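Local coordinates for NAD-dependent epimerase/dehydratase domain-containing protein (Ruegeria pomeroyi DSS-3, PDB 3IUS) that is of unknown function but probably binds NAD(P) through a Rossmann fold, as in the NAD-dependent epimerase/dehydratase family of extended short-chain dehydrogenases, at residues Pro161-Gly166 with Ala222-Leu228. Residue numbers count along the deposited sequence, not the author numbering.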
ATOM      1  N   PRO A 161     -14.995   6.031  -3.639  1.00 35.61           N
ATOM      2  CA  PRO A 161     -15.510   7.399  -3.583  1.00 34.67           C
ATOM      3  C   PRO A 161     -17.034   7.496  -3.558  1.00 36.64           C
ATOM      4  O   PRO A 161     -17.557   8.589  -3.340  1.00 40.99           O
ATOM      5  CB  PRO A 161     -14.966   7.992  -4.876  1.00 35.15           C
ATOM      6  CG  PRO A 161     -15.087   6.852  -5.842  1.00 33.63           C
ATOM      7  CD  PRO A 161     -14.834   5.582  -5.034  1.00 32.14           C
ATOM      8  N   PHE A 162     -17.732   6.383  -3.760  1.00 34.92           N
ATOM      9  CA  PHE A 162     -19.190   6.414  -3.849  1.00 32.58           C
ATOM     10  C   PHE A 162     -19.871   6.550  -2.489  1.00 43.80           C
ATOM     11  O   PHE A 162     -21.009   7.010  -2.399  1.00 46.37           O
ATOM     12  CB  PHE A 162     -19.712   5.203  -4.625  1.00 26.87           C
ATOM     13  CG  PHE A 162     -19.114   5.077  -5.996  1.00 23.83           C
ATOM     14  CD1 PHE A 162     -19.552   5.880  -7.032  1.00 20.82           C
ATOM     15  CD2 PHE A 162     -18.088   4.180  -6.241  1.00 21.58           C
ATOM     16  CE1 PHE A 162     -18.995   5.781  -8.285  1.00 18.85           C
ATOM     17  CE2 PHE A 162     -17.530   4.074  -7.495  1.00 16.99           C
ATOM     18  CZ  PHE A 162     -17.976   4.874  -8.520  1.00 19.82           C
ATOM     19  N   SER A 163     -19.166   6.157  -1.433  1.00 50.07           N
ATOM     20  CA  SER A 163     -19.633   6.391  -0.071  1.00 52.52           C
ATOM     21  C   SER A 163     -19.525   7.878   0.252  1.00 49.75           C
ATOM     22  O   SER A 163     -20.282   8.415   1.057  1.00 54.77           O
ATOM     23  CB  SER A 163     -18.778   5.601   0.917  1.00 50.55           C
ATOM     24  OG  SER A 163     -17.451   6.100   0.939  1.00 45.80           O
ATOM     25  N   LYS A 164     -18.576   8.529  -0.409  1.00 45.41           N
ATOM     26  CA  LYS A 164     -18.211   9.914  -0.145  1.00 45.41           C
ATOM     27  C   LYS A 164     -19.202  10.918  -0.748  1.00 45.74           C
ATOM     28  O   LYS A 164     -19.123  12.120  -0.487  1.00 46.82           O
ATOM     29  CB  LYS A 164     -16.798  10.141  -0.691  1.00 49.54           C
ATOM     30  CG  LYS A 164     -16.245  11.548  -0.622  1.00 52.18           C
ATOM     31  CD  LYS A 164     -14.747  11.501  -0.902  1.00 55.46           C
ATOM     32  CE  LYS A 164     -14.245  12.745  -1.622  1.00 56.90           C
ATOM     33  NZ  LYS A 164     -12.838  12.564  -2.100  1.00 55.32           N
ATOM     34  N   LEU A 165     -20.145  10.418  -1.539  1.00 40.56           N
ATOM     35  CA  LEU A 165     -21.051  11.278  -2.293  1.00 38.67           C
ATOM     36  C   LEU A 165     -22.366  11.532  -1.571  1.00 38.99           C
ATOM     37  O   LEU A 165     -22.706  10.842  -0.611  1.00 47.07           O
ATOM     38  CB  LEU A 165     -21.350  10.651  -3.655  1.00 37.20           C
ATOM     39  CG  LEU A 165     -20.161  10.362  -4.565  1.00 37.46           C
ATOM     40  CD1 LEU A 165     -20.527   9.285  -5.573  1.00 37.14           C
ATOM     41  CD2 LEU A 165     -19.706  11.638  -5.264  1.00 36.95           C
ATOM     42  N   GLY A 166     -23.104  12.532  -2.045  1.00 33.66           N
ATOM     43  CA  GLY A 166     -24.466  12.762  -1.600  1.00 34.60           C
ATOM     44  C   GLY A 166     -24.655  13.449  -0.261  1.00 41.21           C
ATOM     45  O   GLY A 166     -25.769  13.847   0.074  1.00 46.53           O
ATOM     46  N   ALA A 222     -16.473   9.754 -10.357  1.00 16.53           N
ATOM     47  CA  ALA A 222     -17.370   9.071  -9.436  1.00 16.82           C
ATOM     48  C   ALA A 222     -18.743   9.750  -9.488  1.00 17.17           C
ATOM     49  O   ALA A 222     -19.777   9.086  -9.545  1.00 17.38           O
ATOM     50  CB  ALA A 222     -16.809   9.103  -8.025  1.00 16.90           C
ATOM     51  N   ALA A 223     -18.739  11.076  -9.501  1.00 17.23           N
ATOM     52  CA  ALA A 223     -19.997  11.833  -9.579  1.00 17.57           C
ATOM     53  C   ALA A 223     -20.716  11.540 -10.897  1.00 17.56           C
ATOM     54  O   ALA A 223     -21.923  11.304 -10.927  1.00 17.85           O
ATOM     55  CB  ALA A 223     -19.735  13.320  -9.431  1.00 17.61           C
ATOM     56  N   GLU A 224     -19.961  11.549 -11.986  1.00 17.24           N
ATOM     57  CA  GLU A 224     -20.505  11.234 -13.299  1.00 20.19           C
ATOM     58  C   GLU A 224     -21.192   9.863 -13.315  1.00 17.28           C
ATOM     59  O   GLU A 224     -22.316   9.730 -13.786  1.00 17.49           O
ATOM     60  CB  GLU A 224     -19.393  11.299 -14.348  1.00 26.59           C
ATOM     61  CG  GLU A 224     -19.833  10.996 -15.770  1.00 32.04           C
ATOM     62  CD  GLU A 224     -18.673  11.031 -16.754  1.00 39.46           C
ATOM     63  OE1 GLU A 224     -17.656  11.691 -16.454  1.00 39.74           O
ATOM     64  OE2 GLU A 224     -18.780  10.399 -17.827  1.00 41.09           O
ATOM     65  N   LEU A 225     -20.504   8.840 -12.812  1.00 19.24           N
ATOM     66  CA  LEU A 225     -21.067   7.493 -12.746  1.00 17.77           C
ATOM     67  C   LEU A 225     -22.369   7.416 -11.947  1.00 18.72           C
ATOM     68  O   LEU A 225     -23.248   6.603 -12.248  1.00 17.73           O
ATOM     69  CB  LEU A 225     -20.046   6.525 -12.156  1.00 17.10           C
ATOM     70  CG  LEU A 225     -18.895   6.180 -13.093  1.00 17.54           C
ATOM     71  CD1 LEU A 225     -17.829   5.361 -12.368  1.00 18.00           C
ATOM     72  CD2 LEU A 225     -19.405   5.434 -14.320  1.00 19.24           C
ATOM     73  N   GLN A 226     -22.482   8.263 -10.930  1.00 17.81           N
ATOM     74  CA  GLN A 226     -23.589   8.198  -9.986  1.00 18.23           C
ATOM     75  C   GLN A 226     -24.721   9.098 -10.454  1.00 20.80           C
ATOM     76  O   GLN A 226     -25.787   9.141  -9.842  1.00 19.75           O
ATOM     77  CB  GLN A 226     -23.104   8.625  -8.596  1.00 20.38           C
ATOM     78  CG  GLN A 226     -24.049   8.285  -7.447  1.00 21.54           C
ATOM     79  CD  GLN A 226     -23.870   6.867  -6.920  1.00 24.78           C
ATOM     80  OE1 GLN A 226     -23.217   6.023  -7.547  1.00 22.62           O
ATOM     81  NE2 GLN A 226     -24.445   6.601  -5.754  1.00 24.72           N
ATOM     82  N   GLY A 227     -24.488   9.822 -11.545  1.00 18.34           N
ATOM     83  CA  GLY A 227     -25.496  10.731 -12.062  1.00 18.61           C
ATOM     84  C   GLY A 227     -25.711  11.922 -11.155  1.00 18.87           C
ATOM     85  O   GLY A 227     -26.823  12.464 -11.077  1.00 22.58           O
ATOM     86  N   LEU A 228     -24.644  12.343 -10.480  1.00 18.70           N
ATOM     87  CA  LEU A 228     -24.680  13.478  -9.567  1.00 19.96           C
ATOM     88  C   LEU A 228     -23.936  14.697 -10.119  1.00 20.93           C
ATOM     89  O   LEU A 228     -23.085  14.569 -10.986  1.00 24.98           O
ATOM     90  CB  LEU A 228     -24.096  13.079  -8.214  1.00 18.91           C
ATOM     91  CG  LEU A 228     -24.860  11.962  -7.503  1.00 19.15           C
ATOM     92  CD1 LEU A 228     -24.136  11.555  -6.237  1.00 21.85           C
ATOM     93  CD2 LEU A 228     -26.286  12.422  -7.187  1.00 19.63           C
TER
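Apolar loop-on-helix packing joins 161-166, in the loop between strands 146-155 and 172-174, to the C-terminal end of helix 215-226, outside the parallel Rossmann sheet and centred about 24 Å from the centre of the chain. Ala-222 presents its small side chain to the loop: its CB lies 3.6 Å from CG of Pro-161 and 4.0 Å from CE1 of Phe-162. The Phe-162 ring reaches over to the helix, Leu-225 CD1 lying at its edge, 3.9 Å from CZ. Leu-165 fills the next space, its CD1 4.0 Å from Gln-226 CB and its CB 3.9 Å from Leu-228 CD1. The helix finishes in a Schellman motif, with Gly-227 at positive phi and bonds from Leu-228 N to Ala-223 O (2.9 Å) and Gly-227 N to Glu-224 O (3.1 Å), bringing Leu-228 back beside Leu-165. Helix 273-282 completes the packing, Leu-277 touching Pro-161 and Leu-225, and Leu-280 touching Phe-162. Gln-226 OE1 lies 3.7 Å from Phe-162 CD1 but takes its hydrogen bond from Gln-281 of that helix. With no hydrogen bond between the two segments and 339 Å² buried, the loop is held against the helix end by shape and apolar contact.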